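PDB 4ZXA: hydroquinone dioxygenase large subunit from Pseudomonas sp., which forms, with a small subunit, an iron-dependent hydroquinone 1,2-dioxygenase that uses molecular oxygen to cleave the hydroquinone ring. Local coordinates for residues M70-A75 / D227-P232; P324-Y327 / E331-P334; Q199-V204 / L219-S224. All blocks are in the same frame, centred on the assembly; numbering follows the deposited sequence.

Contact 1: M70-A75 / D227-P232; sequences MMRDVA and DVTWNP. With H8N (4-hydroxybenzonitrile), chain J.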
loop_
_atom_site.group_PDB
_atom_site.type_symbol
_atom_site.label_atom_id
_atom_site.label_comp_id
_atom_site.label_asym_id
_atom_site.label_seq_id
_atom_site.Cartn_x
_atom_site.Cartn_y
_atom_site.Cartn_z
ATOM N N MET E 70 1.711 5.094 12.811
ATOM C CA MET E 70 2.025 6.028 13.891
ATOM C C MET E 70 1.492 5.478 15.189
ATOM O O MET E 70 2.092 5.666 16.256
ATOM C CB MET E 70 1.439 7.427 13.640
ATOM C CG MET E 70 1.658 8.383 14.816
ATOM S SD MET E 70 1.348 10.114 14.413
ATOM C CE MET E 70 2.737 10.426 13.301
ATOM N N MET E 71 0.361 4.786 15.089
ATOM C CA MET E 71 -0.220 4.128 16.256
ATOM C C MET E 71 0.763 3.141 16.847
ATOM O O MET E 71 0.881 3.059 18.061
ATOM C CB MET E 71 -1.505 3.396 15.906
ATOM C CG MET E 71 -2.129 2.708 17.094
ATOM S SD MET E 71 -3.003 3.836 18.177
ATOM C CE MET E 71 -1.993 3.796 19.663
ATOM N N ARG E 72 1.470 2.390 16.000
ATOM C CA ARG E 72 2.450 1.445 16.522
ATOM C C ARG E 72 3.609 2.213 17.140
ATOM O O ARG E 72 4.036 1.899 18.251
ATOM C CB ARG E 72 2.944 0.437 15.459
ATOM C CG ARG E 72 1.853 -0.520 14.899
ATOM C CD ARG E 72 0.987 -1.061 16.015
ATOM N NE ARG E 72 -0.051 -1.996 15.591
ATOM C CZ ARG E 72 -1.156 -1.649 14.930
ATOM N NH1 ARG E 72 -1.353 -0.387 14.555
ATOM N NH2 ARG E 72 -2.057 -2.569 14.621
ATOM N N ASP E 73 4.098 3.234 16.434
ATOM C CA ASP E 73 5.260 3.983 16.915
ATOM C C ASP E 73 4.998 4.580 18.293
ATOM O O ASP E 73 5.892 4.627 19.139
ATOM C CB ASP E 73 5.673 5.090 15.941
ATOM C CG ASP E 73 7.184 5.188 15.768
ATOM O OD1 ASP E 73 7.941 4.441 16.441
ATOM O OD2 ASP E 73 7.621 6.020 14.946
ATOM N N VAL E 74 3.766 5.027 18.513
ATOM C CA VAL E 74 3.414 5.656 19.776
ATOM C C VAL E 74 3.258 4.619 20.870
ATOM O O VAL E 74 3.720 4.826 21.995
ATOM C CB VAL E 74 2.124 6.484 19.674
ATOM C CG1 VAL E 74 1.479 6.623 21.043
ATOM C CG2 VAL E 74 2.427 7.835 19.074
ATOM N N ALA E 75 2.616 3.504 20.530
ATOM C CA ALA E 75 2.332 2.464 21.503
ATOM C C ALA E 75 3.621 1.774 21.929
ATOM O O ALA E 75 3.728 1.298 23.060
ATOM C CB ALA E 75 1.342 1.448 20.938
ATOM N N ASP E 227 -7.505 -7.523 21.707
ATOM C CA ASP E 227 -8.329 -6.592 20.928
ATOM C C ASP E 227 -7.503 -5.703 20.006
ATOM O O ASP E 227 -8.034 -4.751 19.423
ATOM C CB ASP E 227 -9.155 -5.700 21.862
ATOM C CG ASP E 227 -8.282 -4.910 22.832
ATOM O OD1 ASP E 227 -7.370 -5.513 23.461
ATOM O OD2 ASP E 227 -8.498 -3.684 22.962
ATOM N N VAL E 228 -6.213 -6.004 19.878
ATOM C CA VAL E 228 -5.310 -5.224 19.021
ATOM C C VAL E 228 -4.419 -6.159 18.226
ATOM O O VAL E 228 -4.216 -7.307 18.610
ATOM C CB VAL E 228 -4.403 -4.271 19.841
ATOM C CG1 VAL E 228 -5.239 -3.319 20.672
ATOM C CG2 VAL E 228 -3.456 -5.069 20.738
ATOM N N THR E 229 -3.880 -5.669 17.119
ATOM C CA THR E 229 -2.961 -6.464 16.311
ATOM C C THR E 229 -1.549 -5.876 16.273
ATOM O O THR E 229 -1.351 -4.690 16.499
ATOM C CB THR E 229 -3.463 -6.608 14.877
ATOM O OG1 THR E 229 -3.495 -5.314 14.261
ATOM C CG2 THR E 229 -4.840 -7.206 14.869
ATOM N N TRP E 230 -0.575 -6.729 15.986
ATOM C CA TRP E 230 0.826 -6.324 15.936
ATOM C C TRP E 230 1.210 -5.468 17.140
ATOM O O TRP E 230 1.628 -4.302 17.003
ATOM C CB TRP E 230 1.107 -5.622 14.628
ATOM C CG TRP E 230 0.652 -6.429 13.441
ATOM C CD1 TRP E 230 -0.518 -6.289 12.758
ATOM C CD2 TRP E 230 1.361 -7.500 12.813
ATOM N NE1 TRP E 230 -0.581 -7.198 11.729
ATOM C CE2 TRP E 230 0.561 -7.958 11.745
ATOM C CE3 TRP E 230 2.593 -8.117 13.043
ATOM C CZ2 TRP E 230 0.965 -8.998 10.905
ATOM C CZ3 TRP E 230 2.994 -9.147 12.215
ATOM C CH2 TRP E 230 2.187 -9.575 11.154
ATOM N N ASN E 231 1.059 -6.058 18.325
ATOM C CA ASN E 231 1.397 -5.373 19.559
ATOM C C ASN E 231 1.955 -6.283 20.649
ATOM O O ASN E 231 1.232 -6.713 21.543
ATOM C CB ASN E 231 0.197 -4.594 20.079
ATOM C CG ASN E 231 0.601 -3.517 21.069
ATOM O OD1 ASN E 231 1.506 -2.725 20.805
ATOM N ND2 ASN E 231 -0.048 -3.500 22.223
ATOM N N PRO E 232 3.257 -6.574 20.565
ATOM C CA PRO E 232 3.913 -7.413 21.571
ATOM C C PRO E 232 3.620 -6.876 22.969
ATOM O O PRO E 232 3.874 -5.696 23.235
ATOM C CB PRO E 232 5.404 -7.270 21.234
ATOM C CG PRO E 232 5.420 -6.915 19.750
ATOM C CD PRO E 232 4.203 -6.044 19.564
HETATM N NAA H8N J . 10.013 -6.282 14.542
HETATM C CAC H8N J . 8.947 -6.510 14.885
HETATM C CAI H8N J . 7.562 -6.851 15.326
HETATM C CAF H8N J . 7.106 -8.147 15.123
HETATM C CAD H8N J . 5.820 -8.503 15.517
HETATM C CAH H8N J . 5.026 -7.533 16.109
HETATM O OAB H8N J . 3.755 -7.867 16.489
HETATM C CAE H8N J . 5.479 -6.234 16.313
HETATM C CAG H8N J . 6.764 -5.891 15.920
#

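Contact 2: P324-Y327 / E331-P334; sequences PHLY and ELKP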
loop_
_atom_site.group_PDB
_atom_site.type_symbol
_atom_site.label_atom_id
_atom_site.label_comp_id
_atom_site.label_asym_id
_atom_site.label_seq_id
_atom_site.Cartn_x
_atom_site.Cartn_y
_atom_site.Cartn_z
ATOM N N PRO E 324 22.826 -1.978 22.544
ATOM C CA PRO E 324 23.452 -1.244 21.434
ATOM C C PRO E 324 24.977 -1.269 21.543
ATOM O O PRO E 324 25.657 -1.516 20.541
ATOM C CB PRO E 324 22.914 0.181 21.602
ATOM C CG PRO E 324 21.606 -0.015 22.300
ATOM C CD PRO E 324 21.807 -1.174 23.238
ATOM N N HIS E 325 25.508 -1.034 22.745
ATOM C CA HIS E 325 26.956 -1.144 22.954
ATOM C C HIS E 325 27.491 -2.519 22.540
ATOM O O HIS E 325 28.459 -2.605 21.786
ATOM C CB HIS E 325 27.346 -0.845 24.397
ATOM C CG HIS E 325 28.716 -1.339 24.756
ATOM N ND1 HIS E 325 29.859 -0.871 24.143
ATOM C CD2 HIS E 325 29.120 -2.277 25.645
ATOM C CE1 HIS E 325 30.910 -1.499 24.647
ATOM N NE2 HIS E 325 30.492 -2.354 25.559
ATOM N N LEU E 326 26.848 -3.591 23.005
ATOM C CA LEU E 326 27.319 -4.941 22.663
ATOM C C LEU E 326 27.394 -5.192 21.164
ATOM O O LEU E 326 28.348 -5.810 20.688
ATOM C CB LEU E 326 26.472 -6.009 23.328
ATOM C CG LEU E 326 26.463 -5.907 24.851
ATOM C CD1 LEU E 326 25.671 -7.035 25.455
ATOM C CD2 LEU E 326 27.883 -5.919 25.343
ATOM N N TYR E 327 26.398 -4.711 20.413
ATOM C CA TYR E 327 26.379 -4.918 18.961
ATOM C C TYR E 327 27.410 -4.053 18.247
ATOM O O TYR E 327 28.120 -4.537 17.376
ATOM C CB TYR E 327 24.969 -4.733 18.365
ATOM C CG TYR E 327 24.050 -5.885 18.693
ATOM C CD1 TYR E 327 24.076 -7.059 17.941
ATOM C CD2 TYR E 327 23.197 -5.826 19.782
ATOM C CE1 TYR E 327 23.252 -8.145 18.257
ATOM C CE2 TYR E 327 22.369 -6.895 20.105
ATOM C CZ TYR E 327 22.404 -8.049 19.338
ATOM O OH TYR E 327 21.580 -9.094 19.666
ATOM N N GLU E 331 30.846 -7.450 20.439
ATOM C CA GLU E 331 30.651 -8.470 21.456
ATOM C C GLU E 331 29.509 -9.386 21.064
ATOM O O GLU E 331 29.517 -10.568 21.390
ATOM C CB GLU E 331 30.356 -7.842 22.810
ATOM C CG GLU E 331 31.580 -7.206 23.440
ATOM C CD GLU E 331 32.629 -8.240 23.847
ATOM O OE1 GLU E 331 32.404 -8.929 24.867
ATOM O OE2 GLU E 331 33.658 -8.379 23.146
ATOM N N LEU E 332 28.520 -8.825 20.375
ATOM C CA LEU E 332 27.444 -9.621 19.818
ATOM C C LEU E 332 27.445 -9.479 18.308
ATOM O O LEU E 332 27.421 -8.361 17.786
ATOM C CB LEU E 332 26.115 -9.170 20.392
ATOM C CG LEU E 332 25.856 -9.661 21.810
ATOM C CD1 LEU E 332 24.514 -9.136 22.310
ATOM C CD2 LEU E 332 25.915 -11.194 21.859
ATOM N N LYS E 333 27.505 -10.608 17.605
ATOM C CA LYS E 333 27.428 -10.604 16.150
ATOM C C LYS E 333 26.002 -10.307 15.661
ATOM O O LYS E 333 25.044 -10.462 16.413
ATOM C CB LYS E 333 27.916 -11.944 15.606
ATOM C CG LYS E 333 29.283 -12.342 16.124
ATOM C CD LYS E 333 30.290 -11.226 15.907
ATOM C CE LYS E 333 31.658 -11.569 16.499
ATOM N NZ LYS E 333 32.592 -10.401 16.487
ATOM N N PRO E 334 25.860 -9.881 14.396
ATOM C CA PRO E 334 24.544 -9.611 13.786
ATOM C C PRO E 334 23.588 -10.799 13.895
ATOM O O PRO E 334 22.371 -10.595 13.954
ATOM C CB PRO E 334 24.869 -9.393 12.309
ATOM C CG PRO E 334 26.325 -9.178 12.240
ATOM C CD PRO E 334 26.951 -9.827 13.415
#

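Contact 3: Q199-V204 / L219-S224; sequences QDEPEV and LFKYLS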
loop_
_atom_site.group_PDB
_atom_site.type_symbol
_atom_site.label_atom_id
_atom_site.label_comp_id
_atom_site.label_asym_id
_atom_site.label_seq_id
_atom_site.Cartn_x
_atom_site.Cartn_y
_atom_site.Cartn_z
ATOM N N GLN E 199 -11.494 -22.232 25.865
ATOM C CA GLN E 199 -11.512 -21.166 26.861
ATOM C C GLN E 199 -11.295 -21.699 28.283
ATOM O O GLN E 199 -11.599 -21.023 29.275
ATOM C CB GLN E 199 -12.812 -20.373 26.760
ATOM C CG GLN E 199 -12.984 -19.697 25.405
ATOM C CD GLN E 199 -11.903 -18.651 25.137
ATOM O OE1 GLN E 199 -11.659 -17.762 25.968
ATOM N NE2 GLN E 199 -11.247 -18.755 23.980
ATOM N N ASP E 200 -10.751 -22.906 28.381
ATOM C CA ASP E 200 -10.557 -23.528 29.681
ATOM C C ASP E 200 -9.295 -23.048 30.355
ATOM O O ASP E 200 -8.253 -22.951 29.716
ATOM C CB ASP E 200 -10.514 -25.054 29.549
ATOM C CG ASP E 200 -11.811 -25.629 28.991
ATOM O OD1 ASP E 200 -12.896 -25.014 29.207
ATOM O OD2 ASP E 200 -11.734 -26.691 28.323
ATOM N N GLU E 201 -9.406 -22.756 31.648
ATOM C CA GLU E 201 -8.268 -22.387 32.473
ATOM C C GLU E 201 -7.619 -23.654 33.016
ATOM O O GLU E 201 -8.304 -24.654 33.225
ATOM C CB GLU E 201 -8.711 -21.490 33.647
ATOM C CG GLU E 201 -9.346 -20.160 33.262
ATOM C CD GLU E 201 -8.356 -19.196 32.592
ATOM O OE1 GLU E 201 -7.144 -19.519 32.514
ATOM O OE2 GLU E 201 -8.787 -18.109 32.129
ATOM N N PRO E 202 -6.299 -23.614 33.264
ATOM C CA PRO E 202 -5.634 -24.755 33.904
ATOM C C PRO E 202 -6.188 -24.929 35.318
ATOM O O PRO E 202 -6.724 -23.967 35.883
ATOM C CB PRO E 202 -4.169 -24.311 34.004
ATOM C CG PRO E 202 -4.071 -22.982 33.319
ATOM C CD PRO E 202 -5.438 -22.419 33.216
ATOM N N GLU E 203 -6.064 -26.122 35.885
ATOM C CA GLU E 203 -6.517 -26.344 37.252
ATOM C C GLU E 203 -5.367 -26.121 38.210
ATOM O O GLU E 203 -4.285 -26.720 38.064
ATOM C CB GLU E 203 -7.103 -27.751 37.432
ATOM C CG GLU E 203 -8.541 -27.903 36.904
ATOM C CD GLU E 203 -9.089 -29.343 36.968
ATOM O OE1 GLU E 203 -8.527 -30.189 37.709
ATOM O OE2 GLU E 203 -10.092 -29.621 36.268
ATOM N N VAL E 204 -5.597 -25.239 39.180
ATOM C CA VAL E 204 -4.642 -25.025 40.259
ATOM C C VAL E 204 -5.127 -25.657 41.564
ATOM O O VAL E 204 -6.191 -25.296 42.086
ATOM C CB VAL E 204 -4.413 -23.539 40.520
ATOM C CG1 VAL E 204 -3.598 -23.351 41.810
ATOM C CG2 VAL E 204 -3.731 -22.898 39.328
ATOM N N LEU E 219 -2.754 -19.040 28.355
ATOM C CA LEU E 219 -2.185 -18.075 27.440
ATOM C C LEU E 219 -2.956 -18.005 26.098
ATOM O O LEU E 219 -3.159 -16.924 25.557
ATOM C CB LEU E 219 -0.699 -18.378 27.223
ATOM C CG LEU E 219 0.077 -17.464 26.269
ATOM C CD1 LEU E 219 0.162 -16.029 26.814
ATOM C CD2 LEU E 219 1.471 -18.032 25.980
ATOM N N PHE E 220 -3.381 -19.146 25.562
ATOM C CA PHE E 220 -4.103 -19.136 24.283
ATOM C C PHE E 220 -5.440 -18.398 24.421
ATOM O O PHE E 220 -5.852 -17.656 23.517
ATOM C CB PHE E 220 -4.312 -20.554 23.739
ATOM C CG PHE E 220 -3.052 -21.202 23.228
ATOM C CD1 PHE E 220 -1.820 -20.556 23.335
ATOM C CD2 PHE E 220 -3.097 -22.460 22.630
ATOM C CE1 PHE E 220 -0.651 -21.150 22.855
ATOM C CE2 PHE E 220 -1.940 -23.061 22.152
ATOM C CZ PHE E 220 -0.711 -22.401 22.268
ATOM N N LYS E 221 -6.097 -18.605 25.561
ATOM C CA LYS E 221 -7.334 -17.903 25.899
ATOM C C LYS E 221 -7.082 -16.403 26.028
ATOM O O LYS E 221 -7.832 -15.569 25.536
ATOM C CB LYS E 221 -7.914 -18.446 27.224
ATOM C CG LYS E 221 -9.048 -17.605 27.807
ATOM C CD LYS E 221 -9.538 -18.141 29.152
ATOM C CE LYS E 221 -10.590 -17.219 29.769
ATOM N NZ LYS E 221 -11.180 -17.762 31.024
ATOM N N TYR E 222 -6.012 -16.077 26.723
ATOM C CA TYR E 222 -5.632 -14.704 26.935
ATOM C C TYR E 222 -5.373 -14.052 25.577
ATOM O O TYR E 222 -5.886 -12.960 25.300
ATOM C CB TYR E 222 -4.397 -14.701 27.831
ATOM C CG TYR E 222 -3.799 -13.355 28.137
ATOM C CD1 TYR E 222 -4.150 -12.661 29.287
ATOM C CD2 TYR E 222 -2.855 -12.799 27.291
ATOM C CE1 TYR E 222 -3.586 -11.448 29.572
ATOM C CE2 TYR E 222 -2.303 -11.588 27.558
ATOM C CZ TYR E 222 -2.659 -10.915 28.700
ATOM O OH TYR E 222 -2.071 -9.700 28.955
ATOM N N LEU E 223 -4.612 -14.726 24.716
ATOM C CA LEU E 223 -4.373 -14.198 23.375
ATOM C C LEU E 223 -5.670 -14.131 22.567
ATOM O O LEU E 223 -5.904 -13.166 21.845
ATOM C CB LEU E 223 -3.311 -15.006 22.622
ATOM C CG LEU E 223 -1.917 -14.968 23.260
ATOM C CD1 LEU E 223 -0.920 -15.745 22.416
ATOM C CD2 LEU E 223 -1.446 -13.539 23.481
ATOM N N SER E 224 -6.525 -15.142 22.710
ATOM C CA SER E 224 -7.748 -15.195 21.905
ATOM C C SER E 224 -8.603 -13.965 22.164
ATOM O O SER E 224 -9.477 -13.621 21.363
ATOM C CB SER E 224 -8.551 -16.481 22.172
ATOM O OG SER E 224 -9.246 -16.445 23.415
#

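Contact 1: M70-A75 / D227-P232
T229 O is gripped twice by the guanidinium of R72. NH2 of R72 lies 2.9 Å from T229 O and makes the firmer bond. NE of R72 adds a weak bond to the same T229 O at 3.1 Å. NE also reaches W230 O at 3.2 Å, with this oxygen in the guanidinium plane. NH2 stands above the carbonyl plane of T229, and NE above that of W230. R72 thus offers one edge of its guanidinium to two successive carbonyls of the 227-232 loop. The side chain leaves helix 63-75 with CG beside the backbone N (chi1 -64°) and bends at chi2 (-44°), which turns its end toward the loop. NH1 is bonded outside this pair, to P143 O. T229 OG1 is hydrogen-bonded to F144 O. A lighter touch comes from A75, whose CB lies 4.2 Å from N231 OD1. Replacing R72 with a leucine would probably leave the carbonyls of T229 and W230 without their charged donor and let this loop shift. The same loop meets 4-hydroxybenzonitrile: W230 CA is 3.4 Å from the ligand oxygen OAB, and P232 CD is 3.5 Å from its ring carbon CAE. The ligand is hydrogen-bonded to E248 OE2, while W230 NE1 binds E249 O and N231 N binds T246 OG1. R72 does not touch the ligand. The chemistry implies a second-shell role: a buried cation holds backbone oxygens in place, and is likely to steady W230, N231 and P232 where they line the pocket.

Contact 2: P324-Y327 / E331-P334
Y327 carries CG beside its backbone N (chi1 -73°), which swings the ring up to CB of L332. The like torsion of L332 (chi1 -77°) carries its CD1 over the same ring and toward L326. CB of L332 makes the CH-pi contact. It stands 3.9 Å from the Y327 ring centroid, displaced toward the rim, and is 3.7 Å from Y327 CE1. CD1 of L332 lies on the same side of the ring, by its CZ-CE2 rim, 3.8 Å from Y327 CE2. K333 O lies at the ring edge, 3.5 Å from Y327 CE1. CD1 of L332 also packs 3.8 Å from L326 CB, so the leucine fits between L326 and the tyrosine. L59 of the small subunit packs on both leucines. The tyrosine hydroxyl is bonded to V261 N of the same chain. In the backbone, L326 O collects two donors. L332 N binds L326 O at 3.0 Å with a fairly straight bond, while E331 N makes a weak bond to L326 O at 3.0 Å. L326 is in the last turn of helix 323-329, and the chain folds back after G330. The arrangement is a C-terminal helix end closed by backbone bonds and an apolar contact.

Contact 3: Q199-V204 / L219-S224
E201, in the loop leading to a strand of an intersubunit antiparallel sheet, forms a salt bridge with K221 of helix 219-224. E203 and V204 pair antiparallel with a strand of the small subunit, so the sheet runs across the interface. The 199-202 loop leads into that strand and is tied to the helix by charge and by hydrogen bonds. In the salt bridge, K221 NZ lies 2.7 Å from E201 OE2. The lysine comes from the anti side of the carboxylate, 28° out of its plane. K221 has CG anti to its backbone N (chi1 169°) and is extended beyond it. The extended lysine passes across the carboxylate, with OE2 beside its last carbons, CD and CE, as well as NZ. E201 OE1 is bonded to S218 N, which fixes the other oxygen of the carboxylate. The nonionic contacts centre on Q199, whose side chain crosses that of K221 at about a right angle. Its OE1 rests 3.2 Å from K221 CG. Outside the pair, Q199 OE1 is bonded to R225 NE and NE2 to V197 O. On the helix side, Q199 NE2 gives a nearly straight bond to S224 OG at 3.1 Å, with the serine oxygen close to the amide plane. The serine hydroxyl is thus used both ways: it accepts from Q199, and S224 OG donates to K221 O, one turn back, at 2.7 Å.

Contact 1 lies in the core, its centre about 4 Å from the centre of the chain. Contact 2 is at the surface and contact 3 is partly buried, with centres about 23 and 25 Å from the centre of the chain. In contact 1 a buried arginine binds backbone oxygens beside the ligand pocket. Contact 2 is mainly apolar and joins a helix to the chain just after it. Contact 3 relies on a lysine-glutamate pair and an amide-hydroxyl bond. Contacts 1 and 3 are neighbours in sequence: helix 219-224 of contact 3 is followed closely by the 227-232 loop. Contact 2 shares no element with either. The small subunit touches contacts 2 and 3 but not contact 1.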